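Local coordinates for protein N-ACETYLMURAMOYL-L-ALANINE AMIDASE CwlV (PDB 1JWQ) that probably cleaves the bond between N-acetylmuramic acid and L-alanine in bacterial peptidoglycan, acting through this zinc-binding catalytic domain of a longer protein, at residues V3-A8 with L71-F76; N90-Y95 with P114-T119. All blocks are in the same frame, centred on the assembly; numbering follows the deposited sequence.

How the contacts relate
Both contacts reach the same six-stranded mixed sheet of the catalytic domain, on opposite sides of the centre of the chain. Contact 1 pairs strand 2-8 with the start of strand 75-82 among the four adjacent parallel strands. Contact 2 comes later in the chain, after contact 1 has closed, and joins strand 92-96 to the end of helix 102-116 and the turn leading to strand 120-125, the outermost strand on that side. Their centres are 22 Å apart, with about 7 Å between nearest atoms. H10 follows strand 2-8 and H80 lies on strand 75-82, both zinc ligands; the side chain of D7 is about 8 Å from the zinc ion, that of T92 about 13 Å.

Contact 1: V3-A8 with L71-F76; sequences VVVIDA and LKANVF
V5 and F76 form the apolar centre, meeting on one face of a parallel strand pair. Methyl CG1 of V5 reaches the ring obliquely, 3.6 Å from F76 CD2, the position next to the attachment carbon. D7 CB comes to the tip of the ring, also at a slant, within 3.5 Å of F76 CZ. A chi1 of 177° sets F76 CG anti to the backbone N. The other methyl of V5, CG2, turns back toward the loop and packs 3.6 Å from A73 CB. On the opposite face V4 and V75 stand side by side, pointing the same way, with V4 CG1 3.8 Å from V75 CG2.

Between the faces runs the backbone ladder. V5 N donates to V75 O in a nearly straight bond of 3.1 Å (175° at the hydrogen), and F76 CA adds a CA-H...O contact to V5 O. At the start of the strands V3 O takes a bond from N74 N at 2.8 Å and a weak one from V75 N. N74 also returns its side chain to the same residue: OD1 accepts from V3 N at 2.8 Å, with the donor 42° above the amide plane. V3 is therefore gripped at both its N-H and its carbonyl, by the backbone and side chain of a single asparagine.

At the other polar end the D7 carboxylate has partners beyond these strands: OD2 bonds T52 and forms a salt bridge with R64, while OD1 bonds S78. Helix 158-176 covers the V4 and V75 face through I172, L176 and Y175, M136 and T134 close over F76 on the other, and strand 47-51 flanks strand 2-8 on its far edge.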
loop_
_atom_site.group_PDB
_atom_site.type_symbol
_atom_site.label_atom_id
_atom_site.label_comp_id
_atom_site.label_asym_id
_atom_site.label_seq_id
_atom_site.Cartn_x
_atom_site.Cartn_y
_atom_site.Cartn_z
ATOM N N VAL A 3 10.608 -11.052 -6.993
ATOM C CA VAL A 3 10.864 -9.796 -6.306
ATOM C C VAL A 3 9.584 -9.016 -6.056
ATOM O O VAL A 3 8.774 -8.817 -6.959
ATOM C CB VAL A 3 11.844 -8.927 -7.120
ATOM C CG1 VAL A 3 12.053 -7.590 -6.445
ATOM C CG2 VAL A 3 13.170 -9.659 -7.267
ATOM N N VAL A 4 9.424 -8.573 -4.815
ATOM C CA VAL A 4 8.254 -7.809 -4.408
ATOM C C VAL A 4 8.707 -6.451 -3.896
ATOM O O VAL A 4 9.478 -6.371 -2.943
ATOM C CB VAL A 4 7.497 -8.526 -3.269
ATOM C CG1 VAL A 4 6.277 -7.705 -2.847
ATOM C CG2 VAL A 4 7.084 -9.914 -3.720
ATOM N N VAL A 5 8.238 -5.381 -4.529
ATOM C CA VAL A 5 8.618 -4.050 -4.079
ATOM C C VAL A 5 7.437 -3.416 -3.366
ATOM O O VAL A 5 6.339 -3.338 -3.910
ATOM C CB VAL A 5 9.073 -3.155 -5.257
ATOM C CG1 VAL A 5 9.262 -1.712 -4.784
ATOM C CG2 VAL A 5 10.385 -3.683 -5.820
ATOM N N ILE A 6 7.672 -3.003 -2.125
ATOM C CA ILE A 6 6.647 -2.368 -1.314
ATOM C C ILE A 6 7.064 -0.920 -1.158
ATOM O O ILE A 6 8.162 -0.624 -0.685
ATOM C CB ILE A 6 6.541 -3.008 0.078
ATOM C CG1 ILE A 6 6.279 -4.511 -0.056
ATOM C CG2 ILE A 6 5.431 -2.326 0.874
ATOM C CD1 ILE A 6 4.960 -4.865 -0.706
ATOM N N ASP A 7 6.169 -0.030 -1.558
ATOM C CA ASP A 7 6.421 1.394 -1.521
ATOM C C ASP A 7 5.535 2.110 -0.510
ATOM O O ASP A 7 4.318 2.211 -0.698
ATOM C CB ASP A 7 6.189 1.957 -2.927
ATOM C CG ASP A 7 6.339 3.455 -2.986
ATOM O OD1 ASP A 7 5.370 4.127 -3.395
ATOM O OD2 ASP A 7 7.420 3.952 -2.624
ATOM N N ALA A 8 6.149 2.587 0.570
ATOM C CA ALA A 8 5.428 3.326 1.602
ATOM C C ALA A 8 5.361 4.753 1.086
ATOM O O ALA A 8 6.376 5.437 1.009
ATOM C CB ALA A 8 6.193 3.279 2.923
ATOM N N LEU A 71 15.295 -3.490 -10.355
ATOM C CA LEU A 71 15.365 -4.794 -9.702
ATOM C C LEU A 71 14.433 -5.813 -10.354
ATOM O O LEU A 71 14.312 -6.951 -9.887
ATOM C CB LEU A 71 15.032 -4.653 -8.213
ATOM C CG LEU A 71 15.916 -3.667 -7.442
ATOM C CD1 LEU A 71 15.526 -3.673 -5.961
ATOM C CD2 LEU A 71 17.380 -4.056 -7.609
ATOM N N LYS A 72 13.789 -5.395 -11.440
ATOM C CA LYS A 72 12.863 -6.242 -12.185
ATOM C C LYS A 72 11.819 -6.871 -11.271
ATOM O O LYS A 72 11.645 -8.088 -11.250
ATOM C CB LYS A 72 13.628 -7.339 -12.931
ATOM C CG LYS A 72 14.683 -6.812 -13.893
ATOM C CD LYS A 72 15.323 -7.937 -14.702
ATOM C CE LYS A 72 15.965 -8.986 -13.806
ATOM N NZ LYS A 72 17.006 -8.409 -12.913
ATOM N N ALA A 73 11.119 -6.033 -10.516
ATOM C CA ALA A 73 10.102 -6.526 -9.597
ATOM C C ALA A 73 9.015 -7.315 -10.325
ATOM O O ALA A 73 8.696 -7.033 -11.479
ATOM C CB ALA A 73 9.476 -5.353 -8.839
ATOM N N ASN A 74 8.460 -8.315 -9.648
ATOM C CA ASN A 74 7.388 -9.109 -10.222
ATOM C C ASN A 74 6.082 -8.378 -9.931
ATOM O O ASN A 74 5.119 -8.466 -10.691
ATOM C CB ASN A 74 7.373 -10.512 -9.614
ATOM C CG ASN A 74 8.559 -11.347 -10.061
ATOM O OD1 ASN A 74 9.695 -11.108 -9.649
ATOM N ND2 ASN A 74 8.301 -12.324 -10.919
ATOM N N VAL A 75 6.060 -7.658 -8.813
ATOM C CA VAL A 75 4.899 -6.860 -8.436
ATOM C C VAL A 75 5.355 -5.633 -7.668
ATOM O O VAL A 75 6.440 -5.611 -7.086
ATOM C CB VAL A 75 3.896 -7.633 -7.547
ATOM C CG1 VAL A 75 3.316 -8.806 -8.318
ATOM C CG2 VAL A 75 4.574 -8.097 -6.265
ATOM N N PHE A 76 4.508 -4.612 -7.674
ATOM C CA PHE A 76 4.786 -3.365 -6.984
ATOM C C PHE A 76 3.523 -2.975 -6.229
ATOM O O PHE A 76 2.432 -2.976 -6.789
ATOM C CB PHE A 76 5.163 -2.292 -8.009
ATOM C CG PHE A 76 5.416 -0.932 -7.419
ATOM C CD1 PHE A 76 4.374 -0.023 -7.263
ATOM C CD2 PHE A 76 6.706 -0.544 -7.056
ATOM C CE1 PHE A 76 4.610 1.257 -6.760
ATOM C CE2 PHE A 76 6.956 0.732 -6.550
ATOM C CZ PHE A 76 5.904 1.634 -6.404
#

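Contact 2: N90-Y95 with P114-T119; sequences NGTETY and PATGLT
T92 and T116 meet where strand 92-96, helix 102-116 and strand 120-125 form a beta-alpha-beta unit: the start of strand 92-96 packs against the last turn of the helix and the residues leading from it to strand 120-125. The contact is small and largely polar, with one backbone bond across it. T92 N donates to T119 O at 2.8 Å, nearly along the C=O axis and with 163° at the hydrogen.

Deeper in, the two threonine side chains reach toward each other tip to tip, their OG1 atoms 2.7 Å apart. T92 OG1 bonds the backbone carbonyl of V143 on the neighbouring strand, and T116 OG1 bonds that of A113 in its own helix. A chi1 of 72° places T116 OG1 between the backbone N and the carbonyl carbon, and from there it accepts from L118 N at 3.1 Å, which makes an ST turn. Alongside, the methyls T92 CG2 and T116 CG2 stand 3.9 Å apart, and L118 CB lies 3.6 Å from T92 OG1. Replacing T116 by an alanine would probably leave L118 N and A113 O without this partner and open a gap beside T92 CG2.

G91 passes close to the turn, its CA 3.1 Å from T119 O. A side chain at this position would run into that oxygen, and at this backbone conformation a CB would also be jammed against the carbonyl O of N90. F160 and V164 of helix 158-176 pack on T116, and F160 also touches L118.

With its ST turn and G117, whose phi is positive, the arrangement is a helix end turning into the next strand of a beta-alpha-beta crossover in an open alpha-beta-alpha fold.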
loop_
_atom_site.group_PDB
_atom_site.type_symbol
_atom_site.label_atom_id
_atom_site.label_comp_id
_atom_site.label_asym_id
_atom_site.label_seq_id
_atom_site.Cartn_x
_atom_site.Cartn_y
_atom_site.Cartn_z
ATOM N N ASN A 90 -15.083 7.653 3.967
ATOM C CA ASN A 90 -14.462 6.499 4.599
ATOM C C ASN A 90 -14.424 5.291 3.677
ATOM O O ASN A 90 -15.219 5.171 2.742
ATOM C CB ASN A 90 -15.248 6.110 5.849
ATOM C CG ASN A 90 -16.674 5.690 5.524
ATOM O OD1 ASN A 90 -17.538 6.527 5.255
ATOM N ND2 ASN A 90 -16.919 4.387 5.521
ATOM N N GLY A 91 -13.497 4.385 3.952
ATOM C CA GLY A 91 -13.418 3.191 3.141
ATOM C C GLY A 91 -12.051 2.866 2.586
ATOM O O GLY A 91 -11.126 3.676 2.618
ATOM N N THR A 92 -11.956 1.651 2.062
ATOM C CA THR A 92 -10.734 1.112 1.487
ATOM C C THR A 92 -10.840 1.051 -0.037
ATOM O O THR A 92 -11.851 0.593 -0.580
ATOM C CB THR A 92 -10.489 -0.305 2.029
ATOM O OG1 THR A 92 -10.374 -0.246 3.455
ATOM C CG2 THR A 92 -9.236 -0.896 1.433
ATOM N N GLU A 93 -9.785 1.500 -0.719
ATOM C CA GLU A 93 -9.749 1.503 -2.176
ATOM C C GLU A 93 -8.433 0.917 -2.702
ATOM O O GLU A 93 -7.370 1.087 -2.082
ATOM C CB GLU A 93 -9.904 2.938 -2.700
ATOM C CG GLU A 93 -10.796 3.824 -1.829
ATOM C CD GLU A 93 -10.788 5.290 -2.249
ATOM O OE1 GLU A 93 -9.775 5.754 -2.826
ATOM O OE2 GLU A 93 -11.792 5.997 -1.990
ATOM N N THR A 94 -8.520 0.242 -3.849
ATOM C CA THR A 94 -7.363 -0.365 -4.500
ATOM C C THR A 94 -7.328 0.219 -5.898
ATOM O O THR A 94 -8.332 0.181 -6.599
ATOM C CB THR A 94 -7.504 -1.879 -4.612
ATOM O OG1 THR A 94 -7.509 -2.454 -3.298
ATOM C CG2 THR A 94 -6.332 -2.444 -5.419
ATOM N N TYR A 95 -6.186 0.778 -6.286
ATOM C CA TYR A 95 -6.031 1.393 -7.602
ATOM C C TYR A 95 -5.057 0.676 -8.529
ATOM O O TYR A 95 -4.057 0.112 -8.087
ATOM C CB TYR A 95 -5.530 2.827 -7.462
ATOM C CG TYR A 95 -6.509 3.778 -6.838
ATOM C CD1 TYR A 95 -6.557 3.963 -5.457
ATOM C CD2 TYR A 95 -7.383 4.509 -7.636
ATOM C CE1 TYR A 95 -7.454 4.862 -4.888
ATOM C CE2 TYR A 95 -8.279 5.406 -7.083
ATOM C CZ TYR A 95 -8.310 5.581 -5.712
ATOM O OH TYR A 95 -9.185 6.492 -5.170
ATOM N N PRO A 114 -11.219 -7.156 2.737
ATOM C CA PRO A 114 -11.876 -7.744 3.910
ATOM C C PRO A 114 -11.060 -7.572 5.187
ATOM O O PRO A 114 -11.617 -7.487 6.280
ATOM C CB PRO A 114 -12.022 -9.215 3.523
ATOM C CG PRO A 114 -12.136 -9.160 2.028
ATOM C CD PRO A 114 -11.066 -8.160 1.670
ATOM N N ALA A 115 -9.739 -7.518 5.043
ATOM C CA ALA A 115 -8.858 -7.362 6.194
ATOM C C ALA A 115 -9.011 -6.014 6.894
ATOM O O ALA A 115 -8.855 -5.931 8.109
ATOM C CB ALA A 115 -7.401 -7.580 5.777
ATOM N N THR A 116 -9.304 -4.953 6.147
ATOM C CA THR A 116 -9.468 -3.647 6.780
ATOM C C THR A 116 -10.794 -3.597 7.532
ATOM O O THR A 116 -10.920 -2.909 8.547
ATOM C CB THR A 116 -9.453 -2.487 5.759
ATOM O OG1 THR A 116 -10.667 -2.494 4.999
ATOM C CG2 THR A 116 -8.260 -2.616 4.818
ATOM N N GLY A 117 -11.780 -4.332 7.025
ATOM C CA GLY A 117 -13.086 -4.348 7.656
ATOM C C GLY A 117 -13.794 -3.018 7.485
ATOM O O GLY A 117 -14.844 -2.784 8.080
ATOM N N LEU A 118 -13.216 -2.140 6.672
ATOM C CA LEU A 118 -13.801 -0.829 6.423
ATOM C C LEU A 118 -14.696 -0.917 5.192
ATOM O O LEU A 118 -14.751 -1.955 4.530
ATOM C CB LEU A 118 -12.697 0.204 6.197
ATOM C CG LEU A 118 -11.627 0.274 7.293
ATOM C CD1 LEU A 118 -10.540 1.258 6.875
ATOM C CD2 LEU A 118 -12.258 0.698 8.616
ATOM N N THR A 119 -15.398 0.166 4.883
ATOM C CA THR A 119 -16.281 0.150 3.728
ATOM C C THR A 119 -15.490 -0.154 2.465
ATOM O O THR A 119 -14.492 0.504 2.166
ATOM C CB THR A 119 -17.014 1.486 3.560
ATOM O OG1 THR A 119 -17.821 1.729 4.719
ATOM C CG2 THR A 119 -17.906 1.449 2.323
#